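Local coordinates for Esterase/lipase (Lactobacillus rhamnosus, PDB 4N5H), which probably hydrolyses ester bonds, and may also transfer acyl groups, as an enzyme of the alpha/beta-hydrolase fold, at residues A[27-32]-A[283-288]; A[35-40]-A[81-86]; A[90-95]-A[295-300]. The protein carries 1 engineered substitution. All coordinates share one frame; numbering follows the deposited sequence. Where two conformers were deposited one is given.

The three contacts form a compact group in an alpha/beta-hydrolase fold, their centres 14 to 16 Å apart. Along the chain come 27-32, 35-40, 81-86, 90-95, 283-288 and 295-300, so contact 1 spans both segments of contact 2, while the segments of contacts 1 and 3 alternate. Helix 86-94 starts at the end of contact 2 and carries one side of contact 3; helix 288-311 starts in contact 1 and carries the other. W285 packs on Y91, and W37 and V35 on R90, joining contact 3 to both neighbours. Contacts 1 and 2 also meet between subunits of the tetramer, where 283-288 of one copy bonds to T39 and E40 of another.

Contact 1 (A[27-32]-A[283-288]); sequences ADERVP and QHWEWP
E286 OE2 is tied across the contact to the backbone N of R30 by a water, which accepts from R30 and donates weakly to the carboxylate, and within its own segment OE2 also accepts from H284 ND1. H284 and E286 lie in a type I turn from H284 to W287, which leads from helix 280-283 into helix 288-311, the closing helix of the alpha/beta-hydrolase fold, and faces the loop that leaves helix 2-28. The H284 ND1 to E286 OE2 bond is 2.9 Å long, lies close to the imidazole plane and meets the carboxylate on its syn side. From the second subunit, T39 N donates to E286 OE2 as well and E40 bonds to H284 NE2, so the imidazole is fixed at both nitrogens.

The direct bond across the contact belongs to W285. Its NE1 lies 2.8 Å from R30 O with an N-H...O angle of 167°; the oxygen sits in the indole plane, whereas the nitrogen stands above the plane of the carbonyl. The indole is also clamped between two aliphatic groups. P32 CG makes a CH-pi contact over one face, 3.7 Å from the centroid of the five-membered ring, and E286 CB covers the opposite face. W285 CG stands between its backbone N and carbonyl carbon (chi1 74°), which sets it 4.1 Å from P32 CG. At the outer end of the indole, W285 CH2 lies over the face of the R30 guanidinium, 3.9 Å from R30 CZ, while R30 NH2 forms a salt bridge with E33.

E29, modelled in two conformers, brings a second carboxylate close to E286, although their exact spacing is doubtful. In one of them E29 OE1 bonds to N87, and a water donates to E29 OE2 at 3.0 Å while accepting from W285 N at 2.9 Å.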
loop_
_atom_site.group_PDB
_atom_site.type_symbol
_atom_site.label_atom_id
_atom_site.label_comp_id
_atom_site.label_asym_id
_atom_site.label_seq_id
_atom_site.Cartn_x
_atom_site.Cartn_y
_atom_site.Cartn_z
ATOM N N ALA A 27 9.423 -3.768 2.380
ATOM C CA ALA A 27 8.458 -3.530 1.291
ATOM C C ALA A 27 8.255 -4.778 0.516
ATOM O O ALA A 27 7.124 -4.952 0.017
ATOM C CB ALA A 27 8.932 -2.436 0.328
ATOM N N ASP A 28 9.227 -5.674 0.484
ATOM C CA ASP A 28 9.021 -6.841 -0.298
ATOM C C ASP A 28 8.690 -8.165 0.443
ATOM O O ASP A 28 8.086 -9.065 -0.092
ATOM C CB ASP A 28 10.255 -7.097 -1.024
ATOM C CG ASP A 28 10.487 -6.093 -2.164
ATOM O OD1 ASP A 28 9.542 -5.520 -2.714
ATOM O OD2 ASP A 28 11.636 -5.872 -2.430
ATOM N N GLU A 29 9.174 -8.268 1.653
ATOM C CA GLU A 29 9.162 -9.522 2.356
ATOM C C GLU A 29 7.762 -9.990 2.617
ATOM O O GLU A 29 6.857 -9.193 3.038
ATOM C CB GLU A 29 9.934 -9.337 3.676
ATOM C CG GLU A 29 10.217 -10.646 4.377
ATOM C CD GLU A 29 10.740 -10.543 5.801
ATOM O OE1 GLU A 29 10.718 -9.480 6.472
ATOM O OE2 GLU A 29 11.178 -11.608 6.288
ATOM N N ARG A 30 7.558 -11.308 2.486
ATOM C CA ARG A 30 6.351 -11.933 2.970
ATOM C C ARG A 30 6.100 -11.622 4.430
ATOM O O ARG A 30 7.034 -11.648 5.250
ATOM C CB ARG A 30 6.473 -13.448 2.841
ATOM C CG ARG A 30 5.173 -14.221 3.075
ATOM C CD ARG A 30 5.456 -15.691 2.901
ATOM N NE ARG A 30 4.380 -16.479 3.471
ATOM C CZ ARG A 30 4.499 -17.729 3.786
ATOM N NH1 ARG A 30 5.613 -18.393 3.484
ATOM N NH2 ARG A 30 3.443 -18.368 4.360
ATOM N N VAL A 31 4.856 -11.362 4.774
ATOM C CA VAL A 31 4.483 -11.130 6.199
ATOM C C VAL A 31 3.857 -12.360 6.789
ATOM O O VAL A 31 2.998 -12.955 6.153
ATOM C CB VAL A 31 3.492 -9.983 6.251
ATOM C CG1 VAL A 31 3.033 -9.742 7.627
ATOM C CG2 VAL A 31 4.084 -8.715 5.643
ATOM N N PRO A 32 4.200 -12.707 8.055
ATOM C CA PRO A 32 3.585 -13.894 8.616
ATOM C C PRO A 32 2.071 -13.693 8.731
ATOM O O PRO A 32 1.664 -12.652 9.152
ATOM C CB PRO A 32 4.304 -14.064 9.993
ATOM C CG PRO A 32 5.524 -13.308 9.844
ATOM C CD PRO A 32 5.286 -12.176 8.902
ATOM N N GLN A 283 15.884 -10.938 10.290
ATOM C CA GLN A 283 15.595 -10.174 9.076
ATOM C C GLN A 283 14.769 -10.906 8.041
ATOM O O GLN A 283 13.986 -10.245 7.365
ATOM C CB GLN A 283 16.880 -9.692 8.422
ATOM C CG GLN A 283 17.607 -8.719 9.286
ATOM C CD GLN A 283 18.908 -8.211 8.594
ATOM O OE1 GLN A 283 19.486 -8.854 7.710
ATOM N NE2 GLN A 283 19.227 -6.926 8.939
ATOM N N HIS A 284 14.869 -12.239 7.963
ATOM C CA HIS A 284 14.106 -13.065 7.014
ATOM C C HIS A 284 13.543 -14.286 7.678
ATOM O O HIS A 284 14.076 -15.447 7.547
ATOM C CB HIS A 284 15.011 -13.474 5.868
ATOM C CG HIS A 284 15.206 -12.383 4.876
ATOM N ND1 HIS A 284 14.245 -12.083 3.938
ATOM C CD2 HIS A 284 16.135 -11.441 4.776
ATOM C CE1 HIS A 284 14.633 -11.003 3.253
ATOM N NE2 HIS A 284 15.772 -10.599 3.764
ATOM N N TRP A 285 12.431 -14.071 8.385
ATOM C CA TRP A 285 11.738 -15.182 9.053
ATOM C C TRP A 285 11.384 -16.316 8.145
ATOM O O TRP A 285 11.297 -17.454 8.588
ATOM C CB TRP A 285 10.467 -14.645 9.729
ATOM C CG TRP A 285 9.385 -14.325 8.773
ATOM C CD1 TRP A 285 9.212 -13.169 8.093
ATOM C CD2 TRP A 285 8.415 -15.245 8.243
ATOM N NE1 TRP A 285 8.169 -13.322 7.185
ATOM C CE2 TRP A 285 7.629 -14.546 7.315
ATOM C CE3 TRP A 285 8.054 -16.548 8.568
ATOM C CZ2 TRP A 285 6.589 -15.117 6.648
ATOM C CZ3 TRP A 285 7.083 -17.122 7.882
ATOM C CH2 TRP A 285 6.322 -16.435 6.924
ATOM N N GLU A 286 11.199 -15.989 6.846
ATOM C CA GLU A 286 10.578 -16.938 5.933
ATOM C C GLU A 286 11.602 -17.938 5.365
ATOM O O GLU A 286 11.236 -18.919 4.750
ATOM C CB GLU A 286 9.861 -16.124 4.811
ATOM C CG GLU A 286 10.723 -15.563 3.669
ATOM C CD GLU A 286 11.501 -14.297 3.974
ATOM O OE1 GLU A 286 11.550 -13.849 5.160
ATOM O OE2 GLU A 286 12.100 -13.750 3.062
ATOM N N TRP A 287 12.897 -17.668 5.518
ATOM C CA TRP A 287 13.829 -18.594 4.942
ATOM C C TRP A 287 13.777 -19.918 5.760
ATOM O O TRP A 287 13.726 -19.902 6.991
ATOM C CB TRP A 287 15.212 -18.101 5.030
ATOM C CG TRP A 287 15.522 -16.853 4.285
ATOM C CD1 TRP A 287 14.760 -16.201 3.412
ATOM C CD2 TRP A 287 16.805 -16.212 4.292
ATOM N NE1 TRP A 287 15.465 -15.148 2.878
ATOM C CE2 TRP A 287 16.721 -15.119 3.414
ATOM C CE3 TRP A 287 18.019 -16.467 4.984
ATOM C CZ2 TRP A 287 17.772 -14.197 3.243
ATOM C CZ3 TRP A 287 19.104 -15.578 4.779
ATOM C CH2 TRP A 287 18.977 -14.475 3.902
ATOM N N PRO A 288 13.998 -21.083 5.095
ATOM C CA PRO A 288 14.075 -22.381 5.827
ATOM C C PRO A 288 15.050 -22.417 7.001
ATOM O O PRO A 288 14.708 -22.905 8.077
ATOM C CB PRO A 288 14.536 -23.355 4.717
ATOM C CG PRO A 288 14.046 -22.739 3.445
ATOM C CD PRO A 288 13.967 -21.263 3.626
HETATM O O HOH W 1 11.721 -11.399 9.255
HETATM O O HOH W 2 9.697 -12.971 1.491
#

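Contact 2 (A[35-40]-A[81-86]). With IPA (isopropyl alcohol), chain C.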
loop_
_atom_site.group_PDB
_atom_site.type_symbol
_atom_site.label_atom_id
_atom_site.label_comp_id
_atom_site.label_asym_id
_atom_site.label_seq_id
_atom_site.Cartn_x
_atom_site.Cartn_y
_atom_site.Cartn_z
ATOM N N VAL A 35 -1.814 -13.564 12.438
ATOM C CA VAL A 35 -1.381 -12.854 13.670
ATOM C C VAL A 35 -2.170 -11.547 13.816
ATOM O O VAL A 35 -2.545 -10.933 12.785
ATOM C CB VAL A 35 0.119 -12.545 13.551
ATOM C CG1 VAL A 35 0.650 -11.653 14.676
ATOM C CG2 VAL A 35 0.866 -13.879 13.564
ATOM N N HIS A 36 -2.427 -11.192 15.065
ATOM C CA HIS A 36 -3.003 -9.890 15.440
ATOM C C HIS A 36 -1.945 -9.126 16.259
ATOM O O HIS A 36 -1.218 -9.691 17.013
ATOM C CB HIS A 36 -4.220 -10.052 16.333
ATOM C CG HIS A 36 -5.409 -10.660 15.651
ATOM N ND1 HIS A 36 -6.488 -11.167 16.339
ATOM C CD2 HIS A 36 -5.677 -10.817 14.353
ATOM C CE1 HIS A 36 -7.369 -11.643 15.475
ATOM N NE2 HIS A 36 -6.900 -11.440 14.262
ATOM N N TRP A 37 -1.949 -7.821 16.104
ATOM C CA TRP A 37 -1.060 -6.979 16.907
ATOM C C TRP A 37 -1.883 -5.799 17.522
ATOM O O TRP A 37 -2.875 -5.338 16.921
ATOM C CB TRP A 37 0.226 -6.486 16.217
ATOM C CG TRP A 37 0.235 -5.389 15.124
ATOM C CD1 TRP A 37 -0.780 -4.955 14.360
ATOM C CD2 TRP A 37 1.428 -4.691 14.626
ATOM N NE1 TRP A 37 -0.353 -4.062 13.451
ATOM C CE2 TRP A 37 1.007 -3.871 13.567
ATOM C CE3 TRP A 37 2.796 -4.705 14.966
ATOM C CZ2 TRP A 37 1.934 -3.087 12.801
ATOM C CZ3 TRP A 37 3.695 -3.814 14.296
ATOM C CH2 TRP A 37 3.258 -3.050 13.223
ATOM N N GLU A 38 -1.352 -5.287 18.646
ATOM C CA GLU A 38 -1.852 -4.151 19.343
ATOM C C GLU A 38 -0.631 -3.223 19.480
ATOM O O GLU A 38 0.366 -3.614 20.040
ATOM C CB GLU A 38 -2.327 -4.590 20.737
ATOM C CG GLU A 38 -3.529 -5.530 20.732
ATOM C CD GLU A 38 -3.758 -6.275 22.042
ATOM O OE1 GLU A 38 -2.985 -6.090 23.009
ATOM O OE2 GLU A 38 -4.642 -7.207 22.090
ATOM N N THR A 39 -0.776 -2.015 18.992
ATOM C CA THR A 39 0.402 -1.183 18.802
ATOM C C THR A 39 0.441 0.049 19.695
ATOM O O THR A 39 -0.623 0.562 20.119
ATOM C CB THR A 39 0.543 -0.746 17.326
ATOM O OG1 THR A 39 -0.633 -0.079 16.893
ATOM C CG2 THR A 39 0.806 -1.933 16.450
ATOM N N GLU A 40 1.666 0.573 19.853
ATOM C CA GLU A 40 1.842 1.925 20.388
ATOM C C GLU A 40 1.301 2.132 21.806
ATOM O O GLU A 40 0.722 3.143 22.188
ATOM C CB GLU A 40 1.203 2.945 19.371
ATOM C CG GLU A 40 1.769 4.371 19.580
ATOM C CD GLU A 40 0.969 5.395 18.769
ATOM O OE1 GLU A 40 -0.249 5.191 18.439
ATOM O OE2 GLU A 40 1.505 6.531 18.560
ATOM N N ASP A 81 13.342 0.979 16.411
ATOM C CA ASP A 81 12.168 1.293 17.177
ATOM C C ASP A 81 11.336 0.021 17.358
ATOM O O ASP A 81 11.808 -1.041 16.950
ATOM C CB ASP A 81 11.315 2.428 16.535
ATOM C CG ASP A 81 10.837 2.110 15.133
ATOM O OD1 ASP A 81 10.598 0.924 14.792
ATOM O OD2 ASP A 81 10.803 3.065 14.259
ATOM N N ARG A 82 10.183 0.108 18.013
ATOM C CA ARG A 82 9.338 -1.066 18.267
ATOM C C ARG A 82 8.841 -1.765 17.024
ATOM O O ARG A 82 8.365 -2.899 17.106
ATOM C CB ARG A 82 8.154 -0.675 19.141
ATOM C CG ARG A 82 7.174 0.324 18.534
ATOM C CD ARG A 82 6.051 0.665 19.528
ATOM N NE ARG A 82 5.440 1.896 19.069
ATOM C CZ ARG A 82 4.682 2.064 17.983
ATOM N NH1 ARG A 82 4.102 1.053 17.335
ATOM N NH2 ARG A 82 4.436 3.326 17.598
ATOM N N ASN A 83 8.897 -1.110 15.861
ATOM C CA ASN A 83 8.452 -1.748 14.620
ATOM C C ASN A 83 9.533 -2.465 13.830
ATOM O O ASN A 83 9.231 -3.232 12.876
ATOM C CB ASN A 83 7.756 -0.695 13.722
ATOM C CG ASN A 83 6.461 -0.183 14.330
ATOM O OD1 ASN A 83 5.722 -0.896 15.011
ATOM N ND2 ASN A 83 6.226 1.120 14.170
ATOM N N LEU A 84 10.799 -2.258 14.196
ATOM C CA LEU A 84 11.906 -2.797 13.421
ATOM C C LEU A 84 11.846 -4.280 13.205
ATOM O O LEU A 84 12.076 -4.751 12.079
ATOM C CB LEU A 84 13.265 -2.377 14.005
ATOM C CG LEU A 84 14.509 -2.862 13.307
ATOM C CD1 LEU A 84 14.563 -2.227 11.905
ATOM C CD2 LEU A 84 15.756 -2.395 14.053
ATOM N N ASN A 85 11.574 -5.032 14.295
ATOM C CA ASN A 85 11.494 -6.485 14.223
ATOM C C ASN A 85 10.094 -7.006 14.142
ATOM O O ASN A 85 9.789 -8.133 14.559
ATOM C CB ASN A 85 12.200 -7.066 15.501
ATOM C CG ASN A 85 13.723 -6.909 15.472
ATOM O OD1 ASN A 85 14.311 -6.401 14.528
ATOM N ND2 ASN A 85 14.339 -7.374 16.547
ATOM N N ARG A 86 9.185 -6.233 13.535
ATOM C CA ARG A 86 7.817 -6.672 13.518
ATOM C C ARG A 86 7.568 -8.025 12.842
ATOM O O ARG A 86 6.767 -8.815 13.363
ATOM C CB ARG A 86 6.896 -5.617 12.982
ATOM C CG ARG A 86 7.069 -5.335 11.519
ATOM C CD ARG A 86 6.358 -3.989 11.203
ATOM N NE ARG A 86 6.573 -3.518 9.842
ATOM C CZ ARG A 86 7.578 -2.769 9.442
ATOM N NH1 ARG A 86 8.518 -2.402 10.269
ATOM N NH2 ARG A 86 7.637 -2.386 8.166
HETATM C C1 IPA C . 10.174 -0.358 7.405
HETATM C C2 IPA C . 11.246 -0.257 8.520
HETATM C C3 IPA C . 11.462 1.242 8.647
HETATM O O2 IPA C . 10.697 -0.754 9.810
#
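This is a side-chain contact between strand 35-42, which pairs with strand 52-58 in the sheet of the alpha/beta-hydrolase fold, and the loop that carries the chain from strand 66-72 to helix 86-94. W37 and E40 reach across from the strand, and R86, N83 and R82 answer from the loop. The far end of the W37 indole rests against R86, with W37 CH2 3.8 Å from R86 CD, and W37 CZ3 comes within 3.6 Å of N83 OD1. T39 CG2 covers one face of the same indole.

R86 also ties the loop to itself. N83 O accepts from R86 N and from R86 NH1, the latter at 2.8 Å, and the two donors approach from opposite faces of the carbonyl plane. The same NH1 donates to O2 of an isopropyl alcohol, probably from the crystallisation liquor, with an N-H...O angle of 165°, and Y26 makes a cation-pi contact with the R86 side chain. An alanine in place of R86 would probably leave N83 O without its side-chain donor and open a gap beside W37 CH2. D81 OD1 closes an Asx turn by accepting from N83 N.

At the other end, one face of the R82 guanidinium covers the E40 backbone and the base of its side chain: E40 CA sits over its centre, and E40 CG is 3.5 Å from R82 NH2. N54 bonds to both R82 NH1 and N83 OD1, and T52 takes R82 NE. E40 OE2 remains 4.4 Å from R82 NH2, well out of the guanidinium plane, while E40 OE1 engages R25 and H284 of the third subunit. The opposite charges of R82 and E40 therefore probably attract only through space, and directed bonding is left to their other partners.

Contact 3 (A[90-95]-A[295-300])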
loop_
_atom_site.group_PDB
_atom_site.type_symbol
_atom_site.label_atom_id
_atom_site.label_comp_id
_atom_site.label_asym_id
_atom_site.label_seq_id
_atom_site.Cartn_x
_atom_site.Cartn_y
_atom_site.Cartn_z
ATOM N N ARG A 90 5.955 -11.180 14.657
ATOM C CA ARG A 90 4.734 -11.839 14.176
ATOM C C ARG A 90 4.967 -13.323 13.976
ATOM O O ARG A 90 4.097 -14.173 14.294
ATOM C CB ARG A 90 4.321 -11.244 12.823
ATOM C CG ARG A 90 3.815 -9.811 12.864
ATOM C CD ARG A 90 3.765 -9.177 11.462
ATOM N NE ARG A 90 3.100 -7.880 11.570
ATOM C CZ ARG A 90 3.408 -6.788 10.809
ATOM N NH1 ARG A 90 4.291 -6.806 9.835
ATOM N NH2 ARG A 90 2.754 -5.667 10.997
ATOM N N TYR A 91 6.123 -13.675 13.411
ATOM C CA TYR A 91 6.411 -15.100 13.228
ATOM C C TYR A 91 6.338 -15.853 14.568
ATOM O O TYR A 91 5.677 -16.895 14.707
ATOM C CB TYR A 91 7.748 -15.434 12.513
ATOM C CG TYR A 91 7.921 -16.912 12.464
ATOM C CD1 TYR A 91 7.149 -17.693 11.556
ATOM C CD2 TYR A 91 8.792 -17.564 13.340
ATOM C CE1 TYR A 91 7.254 -19.059 11.578
ATOM C CE2 TYR A 91 8.859 -18.957 13.332
ATOM C CZ TYR A 91 8.078 -19.670 12.477
ATOM O OH TYR A 91 8.173 -21.057 12.424
ATOM N N LEU A 92 7.037 -15.344 15.544
ATOM C CA LEU A 92 7.017 -16.050 16.833
ATOM C C LEU A 92 5.595 -16.149 17.370
ATOM O O LEU A 92 5.183 -17.202 17.854
ATOM C CB LEU A 92 7.966 -15.366 17.806
ATOM C CG LEU A 92 9.410 -15.220 17.409
ATOM C CD1 LEU A 92 10.184 -14.414 18.436
ATOM C CD2 LEU A 92 9.998 -16.641 17.157
ATOM N N ALA A 93 4.828 -15.062 17.318
ATOM C CA ALA A 93 3.430 -15.072 17.789
ATOM C C ALA A 93 2.573 -16.098 17.040
ATOM O O ALA A 93 1.744 -16.778 17.663
ATOM C CB ALA A 93 2.785 -13.661 17.629
ATOM N N SER A 94 2.832 -16.251 15.761
ATOM C CA SER A 94 2.051 -17.168 14.937
ATOM C C SER A 94 2.215 -18.634 15.389
ATOM O O SER A 94 1.349 -19.469 15.054
ATOM C CB SER A 94 2.432 -17.067 13.426
ATOM O OG SER A 94 3.662 -17.731 13.139
ATOM N N GLN A 95 3.270 -18.922 16.094
ATOM C CA GLN A 95 3.581 -20.243 16.661
ATOM C C GLN A 95 2.878 -20.499 17.982
ATOM O O GLN A 95 3.056 -21.632 18.523
ATOM C CB GLN A 95 5.075 -20.462 16.699
ATOM C CG GLN A 95 5.779 -20.410 15.367
ATOM C CD GLN A 95 5.093 -21.303 14.361
ATOM O OE1 GLN A 95 5.172 -22.521 14.479
ATOM N NE2 GLN A 95 4.446 -20.721 13.375
ATOM N N LEU A 295 12.278 -21.968 15.342
ATOM C CA LEU A 295 11.569 -23.117 15.997
ATOM C C LEU A 295 12.493 -23.800 16.976
ATOM O O LEU A 295 11.998 -24.223 18.072
ATOM C CB LEU A 295 11.101 -24.107 14.994
ATOM C CG LEU A 295 9.955 -23.669 14.090
ATOM C CD1 LEU A 295 9.536 -24.737 13.100
ATOM C CD2 LEU A 295 8.697 -23.258 14.899
ATOM N N GLU A 296 13.796 -23.933 16.686
ATOM C CA GLU A 296 14.675 -24.575 17.639
ATOM C C GLU A 296 14.750 -23.795 18.949
ATOM O O GLU A 296 14.735 -24.340 20.062
ATOM C CB GLU A 296 16.036 -24.811 17.040
ATOM C CG GLU A 296 16.943 -25.593 17.959
ATOM C CD GLU A 296 18.117 -26.258 17.189
ATOM O OE1 GLU A 296 17.954 -26.596 15.987
ATOM O OE2 GLU A 296 19.203 -26.382 17.828
ATOM N N MET A 297 14.802 -22.486 18.838
ATOM C CA MET A 297 14.671 -21.582 19.999
ATOM C C MET A 297 13.386 -21.795 20.780
ATOM O O MET A 297 13.425 -21.925 22.036
ATOM C CB MET A 297 14.849 -20.154 19.557
ATOM C CG MET A 297 14.705 -19.143 20.686
ATOM S SD MET A 297 14.725 -17.419 20.145
ATOM C CE MET A 297 13.084 -17.277 19.330
ATOM N N LEU A 298 12.260 -21.829 20.089
ATOM C CA LEU A 298 10.950 -21.947 20.759
ATOM C C LEU A 298 10.854 -23.345 21.399
ATOM O O LEU A 298 10.307 -23.468 22.534
ATOM C CB LEU A 298 9.785 -21.703 19.817
ATOM C CG LEU A 298 9.747 -20.226 19.361
ATOM C CD1 LEU A 298 8.687 -20.160 18.251
ATOM C CD2 LEU A 298 9.430 -19.244 20.486
ATOM N N ARG A 299 11.422 -24.335 20.723
ATOM C CA ARG A 299 11.399 -25.697 21.336
ATOM C C ARG A 299 12.303 -25.814 22.568
ATOM O O ARG A 299 11.934 -26.551 23.518
ATOM C CB ARG A 299 11.734 -26.778 20.341
ATOM C CG ARG A 299 10.711 -26.977 19.240
ATOM C CD ARG A 299 9.268 -27.175 19.698
ATOM N NE ARG A 299 8.405 -25.971 19.977
ATOM C CZ ARG A 299 7.760 -25.282 19.051
ATOM N NH1 ARG A 299 7.929 -25.642 17.748
ATOM N NH2 ARG A 299 6.962 -24.255 19.347
ATOM N N THR A 300 13.441 -25.124 22.603
ATOM C CA THR A 300 14.290 -25.103 23.752
ATOM C C THR A 300 13.512 -24.462 24.894
ATOM O O THR A 300 13.529 -24.963 26.071
ATOM C CB THR A 300 15.560 -24.340 23.432
ATOM O OG1 THR A 300 16.213 -24.995 22.351
ATOM C CG2 THR A 300 16.524 -24.229 24.641
HETATM O O HOH W 3 5.678 -24.136 16.666
#
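Helices 90-94 and 295-300 cross at -50° with their axes 11.3 Å apart at closest approach, L92 and L298 being the residues whose CA atoms come nearest. They belong to helix 86-94, part of the beta-alpha-beta crossover from strand 66-72 to strand 98-102, and to the closing helix 288-311; in the alpha/beta-hydrolase fold these two helices pack side by side on one face of the sheet.

The buried centre is apolar. L92 CD2 touches M297 CE at 3.8 Å and L298 CD1 at 3.9 Å, so one methyl group serves both partners. M297 is extended as far as its sulfur and then bends at chi3 (72°), which swings CE back onto L92. M297 also packs on L141 and T143 of strand 140-145, so this residue joins helix 288-311 to the sheet as well as to L92.

Toward one margin, Y91 and L295 cross at about a right angle. L295 CD2 approaches the tyrosine at its edge, close to the ring plane and 3.4 Å from Y91 OH, while the ring itself also meets W285. The same L295 methyl lies 3.6 Å from Q95 OE1, and Q95 CB packs on L298 CD1.

The Q95 amide is held at both ends. Q95 NE2 donates to S94 OG, whose hydroxyl donates to Y91 O. Q95 OE1 accepts at 2.8 Å from a water that in turn accepts from R299 NH1 at 2.9 Å.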